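Local atomic coordinates of sensor protein QseC (Escherichia coli, PDB entry 3JZ3), a protein that acts as the sensor histidine kinase of the QseB/QseC two-component system, using ATP to phosphorylate a histidine and activating the flagella regulon. Residues Asp99-Asn105 with Val138-Asn144. Residues are numbered along the deposited sequence; the frame is centred on the assembly and turned at random.
Sequences DVRLTLN and VVDVTLN
Strands 99-104 and 138-143 form the parallel pair in the mixed sheet of the ATP-binding domain, with R101 beside D140 and V100 beside V139. The chain between them includes helix 115-131, which packs on the V139 and V141 face. Six backbone hydrogen bonds join the strands. R101 bonds through both its backbone groups: its N donates to V139 O (2.8 Å), and its O accepts from V141 N (2.8 Å). T103 repeats this with V141 O and L143 N. At the end of the pair, N105 N still reaches L143 O.

The face with R101, T103, D140 and T142 is largely polar, with V138 as its apolar member. R101 CG lies anti to its own N (chi1 172°), and the chain then bends at chi3. This brings NH1 to D140 OD1 (3.0 Å) in a salt bridge. The bond uses the syn lone pair of OD1, but OD1 sits 31° out of the guanidinium plane. V138 CG1 lies over the centre of one guanidinium face, 3.9 Å from R101 CZ. D140 also touches R151 of the next strand. At the far end, N105 ND2 donates to N144 OD1 (2.7 Å), with the two amides nearly coplanar. N144 ND2 bonds to N147 OD1, so both ends of this amide are held.

The other face is apolar. L102 CD1 meets V141 CG1 at 3.8 Å, and L104 CD2 rests on L143 CB at 4.0 Å. Helix 78-95 packs on V100 and L143. A mixed sheet with helices on its apolar face is the alpha/beta sandwich of the histidine kinase, DNA gyrase B and HSP90-like ATPase domain.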
ATOM      1  N   ASP B  99      -8.301  17.074 -16.388  1.00 49.66           N
ATOM      2  CA  ASP B  99      -6.938  17.598 -16.415  1.00 50.80           C
ATOM      3  C   ASP B  99      -6.439  17.933 -15.015  1.00 47.95           C
ATOM      4  O   ASP B  99      -7.168  18.522 -14.214  1.00 49.65           O
ATOM      5  CB  ASP B  99      -6.854  18.831 -17.314  1.00 53.76           C
ATOM      6  CG  ASP B  99      -6.719  18.475 -18.782  1.00 60.09           C
ATOM      7  OD1 ASP B  99      -7.031  17.324 -19.164  1.00 62.61           O
ATOM      8  OD2 ASP B  99      -6.295  19.356 -19.561  1.00 63.59           O
ATOM      9  N   VAL B 100      -5.198  17.546 -14.727  1.00 44.65           N
ATOM     10  CA  VAL B 100      -4.575  17.843 -13.435  1.00 42.51           C
ATOM     11  C   VAL B 100      -3.426  18.834 -13.619  1.00 40.84           C
ATOM     12  O   VAL B 100      -2.442  18.550 -14.305  1.00 40.53           O
ATOM     13  CB  VAL B 100      -4.086  16.565 -12.707  1.00 42.34           C
ATOM     14  CG1 VAL B 100      -3.522  16.910 -11.333  1.00 43.77           C
ATOM     15  CG2 VAL B 100      -5.219  15.555 -12.566  1.00 42.06           C
ATOM     16  N   ARG B 101      -3.573  20.003 -13.005  1.00 40.07           N
ATOM     17  CA  ARG B 101      -2.595  21.073 -13.120  1.00 40.88           C
ATOM     18  C   ARG B 101      -1.826  21.205 -11.821  1.00 38.14           C
ATOM     19  O   ARG B 101      -2.416  21.434 -10.763  1.00 41.57           O
ATOM     20  CB  ARG B 101      -3.293  22.392 -13.461  1.00 42.02           C
ATOM     21  CG  ARG B 101      -2.395  23.628 -13.420  1.00 46.72           C
ATOM     22  CD  ARG B 101      -3.206  24.915 -13.572  1.00 46.47           C
ATOM     23  NE  ARG B 101      -3.864  24.984 -14.876  1.00 51.84           N
ATOM     24  CZ  ARG B 101      -5.085  25.469 -15.088  1.00 52.68           C
ATOM     25  NH1 ARG B 101      -5.814  25.936 -14.081  1.00 52.13           N
ATOM     26  NH2 ARG B 101      -5.582  25.475 -16.318  1.00 52.33           N
ATOM     27  N   LEU B 102      -0.507  21.057 -11.909  1.00 35.06           N
ATOM     28  CA  LEU B 102       0.372  21.258 -10.763  1.00 30.75           C
ATOM     29  C   LEU B 102       1.111  22.592 -10.850  1.00 28.85           C
ATOM     30  O   LEU B 102       1.893  22.824 -11.771  1.00 29.18           O
ATOM     31  CB  LEU B 102       1.363  20.100 -10.622  1.00 28.95           C
ATOM     32  CG  LEU B 102       2.366  20.197  -9.468  1.00 29.07           C
ATOM     33  CD1 LEU B 102       1.682  20.047  -8.113  1.00 28.10           C
ATOM     34  CD2 LEU B 102       3.467  19.165  -9.630  1.00 28.63           C
ATOM     35  N   THR B 103       0.840  23.462  -9.885  1.00 26.57           N
ATOM     36  CA  THR B 103       1.497  24.759  -9.780  1.00 25.96           C
ATOM     37  C   THR B 103       2.428  24.743  -8.570  1.00 27.69           C
ATOM     38  O   THR B 103       2.029  24.338  -7.476  1.00 26.29           O
ATOM     39  CB  THR B 103       0.462  25.901  -9.638  1.00 25.06           C
ATOM     40  OG1 THR B 103      -0.420  25.892 -10.768  1.00 30.88           O
ATOM     41  CG2 THR B 103       1.143  27.255  -9.555  1.00 22.71           C
ATOM     42  N   LEU B 104       3.667  25.177  -8.773  1.00 27.42           N
ATOM     43  CA  LEU B 104       4.647  25.208  -7.699  1.00 27.25           C
ATOM     44  C   LEU B 104       5.122  26.637  -7.461  1.00 30.66           C
ATOM     45  O   LEU B 104       5.943  27.167  -8.217  1.00 29.01           O
ATOM     46  CB  LEU B 104       5.827  24.285  -8.018  1.00 26.69           C
ATOM     47  CG  LEU B 104       5.510  22.821  -8.347  1.00 28.22           C
ATOM     48  CD1 LEU B 104       6.671  22.180  -9.082  1.00 27.81           C
ATOM     49  CD2 LEU B 104       5.153  22.023  -7.091  1.00 28.09           C
ATOM     50  N   ASN B 105       4.578  27.256  -6.414  1.00 31.38           N
ATOM     51  CA  ASN B 105       4.914  28.631  -6.056  1.00 32.82           C
ATOM     52  C   ASN B 105       6.166  28.716  -5.202  1.00 36.36           C
ATOM     53  O   ASN B 105       6.896  29.703  -5.253  1.00 43.66           O
ATOM     54  CB  ASN B 105       3.742  29.305  -5.344  1.00 30.05           C
ATOM     55  CG  ASN B 105       2.592  29.622  -6.285  1.00 31.60           C
ATOM     56  OD1 ASN B 105       2.807  30.001  -7.433  1.00 31.90           O
ATOM     57  ND2 ASN B 105       1.363  29.474  -5.798  1.00 32.16           N
ATOM     58  N   VAL B 138     -10.890  21.112 -14.639  1.00 51.16           N
ATOM     59  CA  VAL B 138      -9.489  21.091 -14.217  1.00 49.29           C
ATOM     60  C   VAL B 138      -9.368  20.915 -12.704  1.00 44.09           C
ATOM     61  O   VAL B 138     -10.089  21.558 -11.934  1.00 43.96           O
ATOM     62  CB  VAL B 138      -8.749  22.395 -14.637  1.00 50.24           C
ATOM     63  CG1 VAL B 138      -7.255  22.285 -14.358  1.00 50.56           C
ATOM     64  CG2 VAL B 138      -8.991  22.711 -16.112  1.00 51.17           C
ATOM     65  N   VAL B 139      -8.456  20.036 -12.295  1.00 39.83           N
ATOM     66  CA  VAL B 139      -8.063  19.911 -10.891  1.00 35.52           C
ATOM     67  C   VAL B 139      -6.774  20.698 -10.656  1.00 34.92           C
ATOM     68  O   VAL B 139      -5.770  20.471 -11.331  1.00 35.42           O
ATOM     69  CB  VAL B 139      -7.864  18.434 -10.472  1.00 34.57           C
ATOM     70  CG1 VAL B 139      -7.355  18.339  -9.034  1.00 30.04           C
ATOM     71  CG2 VAL B 139      -9.166  17.653 -10.630  1.00 35.72           C
ATOM     72  N   ASP B 140      -6.815  21.623  -9.700  1.00 34.82           N
ATOM     73  CA  ASP B 140      -5.663  22.460  -9.368  1.00 37.05           C
ATOM     74  C   ASP B 140      -4.946  21.990  -8.110  1.00 32.85           C
ATOM     75  O   ASP B 140      -5.526  21.996  -7.020  1.00 30.43           O
ATOM     76  CB  ASP B 140      -6.092  23.922  -9.197  1.00 40.56           C
ATOM     77  CG  ASP B 140      -6.484  24.571 -10.503  1.00 46.04           C
ATOM     78  OD1 ASP B 140      -5.638  24.615 -11.419  1.00 48.53           O
ATOM     79  OD2 ASP B 140      -7.637  25.047 -10.612  1.00 51.43           O
ATOM     80  N   VAL B 141      -3.686  21.595  -8.272  1.00 28.16           N
ATOM     81  CA  VAL B 141      -2.818  21.261  -7.143  1.00 27.40           C
ATOM     82  C   VAL B 141      -1.731  22.328  -7.037  1.00 27.31           C
ATOM     83  O   VAL B 141      -0.965  22.533  -7.979  1.00 26.46           O
ATOM     84  CB  VAL B 141      -2.177  19.858  -7.284  1.00 25.34           C
ATOM     85  CG1 VAL B 141      -1.394  19.492  -6.027  1.00 23.25           C
ATOM     86  CG2 VAL B 141      -3.241  18.805  -7.561  1.00 25.34           C
ATOM     87  N   THR B 142      -1.673  22.997  -5.890  1.00 25.36           N
ATOM     88  CA  THR B 142      -0.778  24.134  -5.702  1.00 27.66           C
ATOM     89  C   THR B 142       0.072  23.970  -4.448  1.00 27.91           C
ATOM     90  O   THR B 142      -0.450  23.700  -3.372  1.00 29.59           O
ATOM     91  CB  THR B 142      -1.572  25.462  -5.608  1.00 29.54           C
ATOM     92  OG1 THR B 142      -2.368  25.631  -6.787  1.00 33.41           O
ATOM     93  CG2 THR B 142      -0.637  26.662  -5.466  1.00 32.92           C
ATOM     94  N   LEU B 143       1.381  24.131  -4.596  1.00 25.07           N
ATOM     95  CA  LEU B 143       2.276  24.136  -3.450  1.00 28.40           C
ATOM     96  C   LEU B 143       2.734  25.559  -3.143  1.00 30.79           C
ATOM     97  O   LEU B 143       3.349  26.217  -3.986  1.00 30.81           O
ATOM     98  CB  LEU B 143       3.484  23.229  -3.694  1.00 26.92           C
ATOM     99  CG  LEU B 143       4.586  23.218  -2.630  1.00 28.43           C
ATOM    100  CD1 LEU B 143       4.074  22.714  -1.278  1.00 25.40           C
ATOM    101  CD2 LEU B 143       5.771  22.389  -3.111  1.00 26.96           C
ATOM    102  N   ASN B 144       2.417  26.015  -1.934  1.00 28.84           N
ATOM    103  CA  ASN B 144       2.866  27.308  -1.430  1.00 29.87           C
ATOM    104  C   ASN B 144       3.879  27.107  -0.298  1.00 32.28           C
ATOM    105  O   ASN B 144       4.126  25.971   0.117  1.00 31.82           O
ATOM    106  CB  ASN B 144       1.668  28.137  -0.965  1.00 27.73           C
ATOM    107  CG  ASN B 144       0.692  28.421  -2.088  1.00 29.90           C
ATOM    108  OD1 ASN B 144       1.066  28.988  -3.113  1.00 33.83           O
ATOM    109  ND2 ASN B 144      -0.563  28.019  -1.908  1.00 25.15           N
TER